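Local coordinates for probable molybdopterin-guanine dinucleotide biosynthesis protein A (Aquifex aeolicus, PDB 2E8B), which probably transfers a GMP moiety from GTP to the molybdenum cofactor, forming molybdopterin guanine dinucleotide with the help of magnesium, at residues P108-K111 and K112-L116; G139-S142 and K143-E147. All coordinates share one frame; numbering follows the deposited sequence.

Contact 1. Residues P108-K111 and K112-L116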
ATOM      1  N   PRO A 108     -10.318   5.664  -1.271  1.00 13.63           N
ATOM      2  CA  PRO A 108     -11.379   5.949  -2.239  1.00 15.86           C
ATOM      3  C   PRO A 108     -11.149   7.052  -3.261  1.00 16.35           C
ATOM      4  O   PRO A 108     -11.802   7.071  -4.304  1.00 19.98           O
ATOM      5  CB  PRO A 108     -12.583   6.232  -1.345  1.00 14.82           C
ATOM      6  CG  PRO A 108     -11.962   6.910  -0.172  1.00 16.51           C
ATOM      7  CD  PRO A 108     -10.732   6.057   0.088  1.00 14.01           C
ATOM      8  N   LEU A 109     -10.227   7.966  -2.975  1.00 14.21           N
ATOM      9  CA  LEU A 109      -9.968   9.072  -3.889  1.00 14.93           C
ATOM     10  C   LEU A 109      -8.593   9.060  -4.559  1.00 15.41           C
ATOM     11  O   LEU A 109      -8.216  10.030  -5.221  1.00 14.52           O
ATOM     12  CB  LEU A 109     -10.170  10.394  -3.147  1.00 14.80           C
ATOM     13  CG  LEU A 109     -11.612  10.599  -2.677  1.00 17.21           C
ATOM     14  CD1 LEU A 109     -11.694  11.806  -1.762  1.00 21.30           C
ATOM     15  CD2 LEU A 109     -12.520  10.774  -3.886  1.00 21.66           C
ATOM     16  N   MET A 110      -7.857   7.965  -4.410  1.00 16.08           N
ATOM     17  CA  MET A 110      -6.529   7.872  -5.014  1.00 15.54           C
ATOM     18  C   MET A 110      -6.560   8.111  -6.520  1.00 16.42           C
ATOM     19  O   MET A 110      -7.482   7.686  -7.222  1.00 16.17           O
ATOM     20  CB  MET A 110      -5.896   6.503  -4.715  1.00 16.00           C
ATOM     21  CG  MET A 110      -4.469   6.310  -5.246  1.00 13.59           C
ATOM     22  SD  MET A 110      -3.231   7.543  -4.686  1.00  8.77           S
ATOM     23  CE  MET A 110      -3.375   7.396  -2.900  1.00 15.51           C
ATOM     24  N   LYS A 111      -5.551   8.827  -7.000  1.00 16.48           N
ATOM     25  CA  LYS A 111      -5.411   9.135  -8.415  1.00 18.63           C
ATOM     26  C   LYS A 111      -3.996   8.784  -8.830  1.00 17.59           C
ATOM     27  O   LYS A 111      -3.070   8.848  -8.027  1.00 15.98           O
ATOM     28  CB  LYS A 111      -5.657  10.619  -8.687  1.00 22.56           C
ATOM     29  CG  LYS A 111      -7.117  11.002  -8.789  1.00 28.65           C
ATOM     30  CD  LYS A 111      -7.275  12.330  -9.515  1.00 33.35           C
ATOM     31  CE  LYS A 111      -8.737  12.591  -9.858  1.00 35.77           C
ATOM     32  NZ  LYS A 111      -8.916  13.805 -10.704  1.00 36.88           N
ATOM     33  N   LYS A 112      -3.832   8.416 -10.091  1.00 15.18           N
ATOM     34  CA  LYS A 112      -2.524   8.044 -10.592  1.00 14.88           C
ATOM     35  C   LYS A 112      -1.488   9.147 -10.407  1.00 14.61           C
ATOM     36  O   LYS A 112      -0.327   8.860 -10.132  1.00 15.40           O
ATOM     37  CB  LYS A 112      -2.628   7.674 -12.069  1.00 17.51           C
ATOM     38  CG  LYS A 112      -3.042   8.827 -12.967  1.00 22.24           C
ATOM     39  CD  LYS A 112      -3.254   8.365 -14.400  1.00 24.71           C
ATOM     40  CE  LYS A 112      -2.004   7.720 -14.960  1.00 25.42           C
ATOM     41  NZ  LYS A 112      -2.159   7.369 -16.403  1.00 30.79           N
ATOM     42  N   GLU A 113      -1.897  10.405 -10.555  1.00 14.36           N
ATOM     43  CA  GLU A 113      -0.947  11.506 -10.403  1.00 14.48           C
ATOM     44  C   GLU A 113      -0.266  11.504  -9.040  1.00 14.19           C
ATOM     45  O   GLU A 113       0.898  11.882  -8.920  1.00 14.02           O
ATOM     46  CB  GLU A 113      -1.630  12.858 -10.627  1.00 16.26           C
ATOM     47  CG  GLU A 113      -2.146  13.065 -12.039  1.00 19.53           C
ATOM     48  CD  GLU A 113      -3.627  12.766 -12.169  1.00 23.59           C
ATOM     49  OE1 GLU A 113      -4.061  11.684 -11.728  1.00 18.96           O
ATOM     50  OE2 GLU A 113      -4.357  13.620 -12.718  1.00 28.93           O
ATOM     51  N   THR A 114      -0.990  11.078  -8.014  1.00 13.29           N
ATOM     52  CA  THR A 114      -0.421  11.036  -6.674  1.00 13.37           C
ATOM     53  C   THR A 114       0.663   9.970  -6.629  1.00 14.25           C
ATOM     54  O   THR A 114       1.742  10.186  -6.073  1.00 13.88           O
ATOM     55  CB  THR A 114      -1.503  10.729  -5.636  1.00 15.18           C
ATOM     56  OG1 THR A 114      -2.509  11.745  -5.701  1.00 15.47           O
ATOM     57  CG2 THR A 114      -0.907  10.688  -4.238  1.00 13.36           C
ATOM     58  N   VAL A 115       0.383   8.822  -7.237  1.00 12.44           N
ATOM     59  CA  VAL A 115       1.352   7.740  -7.274  1.00 14.27           C
ATOM     60  C   VAL A 115       2.584   8.178  -8.061  1.00 12.97           C
ATOM     61  O   VAL A 115       3.720   7.958  -7.634  1.00 12.24           O
ATOM     62  CB  VAL A 115       0.753   6.491  -7.936  1.00 15.48           C
ATOM     63  CG1 VAL A 115       1.816   5.413  -8.083  1.00 16.18           C
ATOM     64  CG2 VAL A 115      -0.408   5.981  -7.101  1.00 18.68           C
ATOM     65  N   LEU A 116       2.352   8.815  -9.205  1.00 12.47           N
ATOM     66  CA  LEU A 116       3.446   9.268 -10.051  1.00 11.71           C
ATOM     67  C   LEU A 116       4.313  10.332  -9.380  1.00 12.22           C
ATOM     68  O   LEU A 116       5.528  10.348  -9.572  1.00 12.05           O
ATOM     69  CB  LEU A 116       2.895   9.788 -11.379  1.00 12.24           C
ATOM     70  CG  LEU A 116       2.228   8.715 -12.243  1.00 12.04           C
ATOM     71  CD1 LEU A 116       1.692   9.362 -13.495  1.00 12.09           C
ATOM     72  CD2 LEU A 116       3.225   7.611 -12.592  1.00 15.95           C
TER
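Met-110 lays its sulfur against the flank of Thr-114 at the start of a helix, the two side chains running obliquely to one another. SD of Met-110 lies 3.7 Å from CB of Thr-114 and 3.9 Å from CG2 of the same residue, so the sulfur meets the methyl branch and the branching carbon. The curl of the methionine accounts for this: both outer torsions are bent (chi2 57°, chi3 56°), folding the thioether back. CG2 of Val-115 adds a second apolar neighbour, 4.0 Å from SD of Met-110. The site belongs to the MobA-like nucleotidyltransferase domain, on the loop that follows strand 99-104; the side chain of Met-110 is about 8 Å from that of Asp-106, a predicted magnesium ligand. Lys-111, the last residue of the loop, sits at the N-cap position of helix 112-120, yet it has no side-chain oxygen with which to cap; what reaches forward is its carbonyl. The amide of Thr-114 donates to O of Lys-111 over 3.0 Å, with a bent N-H...O angle of 136°, joining the N-cap residue to the first turn. OG1 of Thr-114 is hydrogen-bonded to OG1 of Thr-181, which ties this turn to a distant part of the chain. On the solvent side, Lys-111 and Glu-113 run alongside each other and point the same way. OE1 of Glu-113 is 3.6 Å from CB of Lys-111, whereas NZ of Lys-111 stays 5.0 Å from OE2 of Glu-113; the opposite charges may attract weakly, but the groups do not touch. Inward, Met-110 rests on Leu-103 and Val-115 on Phe-101, both of strand 99-104.

Contact 2. Residues G139-S142 and K143-E147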
ATOM      1  N   GLY A 139       3.670   4.561  -0.742  1.00 12.68           N
ATOM      2  CA  GLY A 139       5.045   4.907  -1.034  1.00 11.94           C
ATOM      3  C   GLY A 139       5.846   3.782  -1.642  1.00 14.40           C
ATOM      4  O   GLY A 139       5.316   2.726  -1.989  1.00 15.16           O
ATOM      5  N   VAL A 140       7.146   4.021  -1.769  1.00 12.94           N
ATOM      6  CA  VAL A 140       8.055   3.039  -2.328  1.00 13.26           C
ATOM      7  C   VAL A 140       8.921   2.512  -1.202  1.00 13.66           C
ATOM      8  O   VAL A 140       9.508   3.290  -0.445  1.00 14.08           O
ATOM      9  CB  VAL A 140       8.953   3.661  -3.415  1.00 12.34           C
ATOM     10  CG1 VAL A 140       9.905   2.607  -3.985  1.00 13.69           C
ATOM     11  CG2 VAL A 140       8.084   4.230  -4.529  1.00 13.68           C
ATOM     12  N   TYR A 141       8.976   1.189  -1.097  1.00 12.46           N
ATOM     13  CA  TYR A 141       9.767   0.505  -0.077  1.00 12.47           C
ATOM     14  C   TYR A 141      10.831  -0.360  -0.727  1.00 14.58           C
ATOM     15  O   TYR A 141      10.591  -0.966  -1.773  1.00 14.02           O
ATOM     16  CB  TYR A 141       8.886  -0.404   0.783  1.00 13.60           C
ATOM     17  CG  TYR A 141       8.107   0.312   1.858  1.00 13.98           C
ATOM     18  CD1 TYR A 141       6.965   1.056   1.552  1.00 13.83           C
ATOM     19  CD2 TYR A 141       8.525   0.256   3.185  1.00 11.63           C
ATOM     20  CE1 TYR A 141       6.254   1.730   2.552  1.00 13.30           C
ATOM     21  CE2 TYR A 141       7.827   0.925   4.188  1.00 13.69           C
ATOM     22  CZ  TYR A 141       6.699   1.658   3.868  1.00 12.81           C
ATOM     23  OH  TYR A 141       6.045   2.330   4.872  1.00 14.39           O
ATOM     24  N   SER A 142      11.995  -0.428  -0.087  1.00 17.27           N
ATOM     25  CA  SER A 142      13.113  -1.228  -0.574  1.00 18.63           C
ATOM     26  C   SER A 142      13.085  -2.639   0.003  1.00 18.90           C
ATOM     27  O   SER A 142      12.833  -2.835   1.189  1.00 19.95           O
ATOM     28  CB  SER A 142      14.440  -0.565  -0.196  1.00 19.82           C
ATOM     29  OG  SER A 142      15.531  -1.418  -0.493  1.00 22.95           O
ATOM     30  N   LYS A 143      13.359  -3.625  -0.843  1.00 20.65           N
ATOM     31  CA  LYS A 143      13.369  -5.011  -0.403  1.00 22.23           C
ATOM     32  C   LYS A 143      14.471  -5.222   0.636  1.00 21.02           C
ATOM     33  O   LYS A 143      14.404  -6.143   1.449  1.00 22.27           O
ATOM     34  CB  LYS A 143      13.598  -5.938  -1.601  1.00 22.82           C
ATOM     35  CG  LYS A 143      13.371  -7.404  -1.299  1.00 23.01           C
ATOM     36  CD  LYS A 143      13.659  -8.264  -2.514  1.00 23.55           C
ATOM     37  CE  LYS A 143      13.483  -9.738  -2.193  1.00 22.49           C
ATOM     38  NZ  LYS A 143      12.072 -10.075  -1.860  1.00 21.51           N
ATOM     39  N   LYS A 144      15.479  -4.356   0.605  1.00 22.44           N
ATOM     40  CA  LYS A 144      16.600  -4.448   1.535  1.00 24.06           C
ATOM     41  C   LYS A 144      16.165  -4.259   2.980  1.00 22.58           C
ATOM     42  O   LYS A 144      16.928  -4.523   3.906  1.00 22.36           O
ATOM     43  CB  LYS A 144      17.673  -3.416   1.171  1.00 27.42           C
ATOM     44  CG  LYS A 144      18.361  -3.695  -0.160  1.00 31.28           C
ATOM     45  CD  LYS A 144      19.444  -2.671  -0.477  1.00 33.65           C
ATOM     46  CE  LYS A 144      20.120  -2.986  -1.806  1.00 36.04           C
ATOM     47  NZ  LYS A 144      21.224  -2.039  -2.125  1.00 38.93           N
ATOM     48  N   LEU A 145      14.931  -3.806   3.169  1.00 20.59           N
ATOM     49  CA  LEU A 145      14.389  -3.586   4.505  1.00 21.50           C
ATOM     50  C   LEU A 145      13.816  -4.870   5.105  1.00 22.19           C
ATOM     51  O   LEU A 145      13.496  -4.921   6.291  1.00 21.96           O
ATOM     52  CB  LEU A 145      13.282  -2.539   4.440  1.00 23.02           C
ATOM     53  CG  LEU A 145      13.669  -1.174   3.887  1.00 24.31           C
ATOM     54  CD1 LEU A 145      12.414  -0.372   3.645  1.00 25.73           C
ATOM     55  CD2 LEU A 145      14.596  -0.461   4.856  1.00 27.37           C
ATOM     56  N   LEU A 146      13.690  -5.904   4.280  1.00 22.84           N
ATOM     57  CA  LEU A 146      13.125  -7.172   4.731  1.00 23.43           C
ATOM     58  C   LEU A 146      13.723  -7.707   6.033  1.00 24.66           C
ATOM     59  O   LEU A 146      12.987  -8.083   6.942  1.00 23.68           O
ATOM     60  CB  LEU A 146      13.253  -8.223   3.626  1.00 25.18           C
ATOM     61  CG  LEU A 146      12.436  -9.499   3.817  1.00 26.81           C
ATOM     62  CD1 LEU A 146      10.977  -9.158   4.101  1.00 25.74           C
ATOM     63  CD2 LEU A 146      12.549 -10.348   2.566  1.00 26.49           C
ATOM     64  N   GLU A 147      15.048  -7.742   6.127  1.00 24.27           N
ATOM     65  CA  GLU A 147      15.705  -8.241   7.333  1.00 25.80           C
ATOM     66  C   GLU A 147      15.287  -7.479   8.590  1.00 24.12           C
ATOM     67  O   GLU A 147      14.999  -8.081   9.628  1.00 20.79           O
ATOM     68  CB  GLU A 147      17.226  -8.163   7.181  1.00 28.62           C
ATOM     69  CG  GLU A 147      17.984  -8.503   8.456  1.00 34.57           C
ATOM     70  CD  GLU A 147      19.490  -8.513   8.260  1.00 37.05           C
ATOM     71  OE1 GLU A 147      20.050  -7.469   7.860  1.00 38.82           O
ATOM     72  OE2 GLU A 147      20.114  -9.565   8.510  1.00 40.13           O
TER
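Leu-145 folds over the carbonyl of Ser-142 and reaches on to the ring of Tyr-141. Its CG lies 3.3 Å from O of Ser-142, and its CD1 continues to 4.0 Å from CD2 of Tyr-141, with the two side chains crossing at about a right angle. The methyl approaches the ring obliquely. With CG of Leu-145 beside its own backbone nitrogen (chi1 -58°), the branch is held close to the carbonyl that the same nitrogen engages: N of Leu-145 donates to O of Ser-142 over 3.0 Å, at a fairly straight 161°. This closes a beta turn of residues 142-145, with Lys-143 and Lys-144 at its centre, carrying the chain from strand 140-142 into helix 146-154. OG of Ser-142 points forward along the chain, anti to its own nitrogen (chi1 172°), and CB of Lys-144 packs 3.4 Å from it. OE2 of Glu-98 hydrogen-bonds to both this buried hydroxyl and N of Lys-144. NZ of Lys-143 hydrogen-bonds to O of Leu-92 and O of Ala-95, at the end of helix 84-94 and just beyond it. The side chain of Tyr-141 is about 8 Å from that of Leu-20, predicted to bind GTP. Tyr-141 lies against Leu-88 and Leu-92 of helix 84-94 and Val-126 and Val-128 of strand 126-130, while its strand pairs antiparallel with strands 99-104 and 126-130.

In the fold
Both contacts mark the passage from a preceding segment into a helix, a loop in contact 1 and a strand in contact 2, and both use a backbone bond spanning three residues. The bond is the straighter in contact 2. Each is partly buried, with three buried residues among six that touch, and each leans on strand 99-104, although their centres are 21 Å apart and nothing touches between them. Contact 1 stands at the head of helix 112-120 against that strand; contact 2 stands at the end of strand 140-142, within the sheet and against helix 84-94. Each has an apolar inner side and lysines toward the outside.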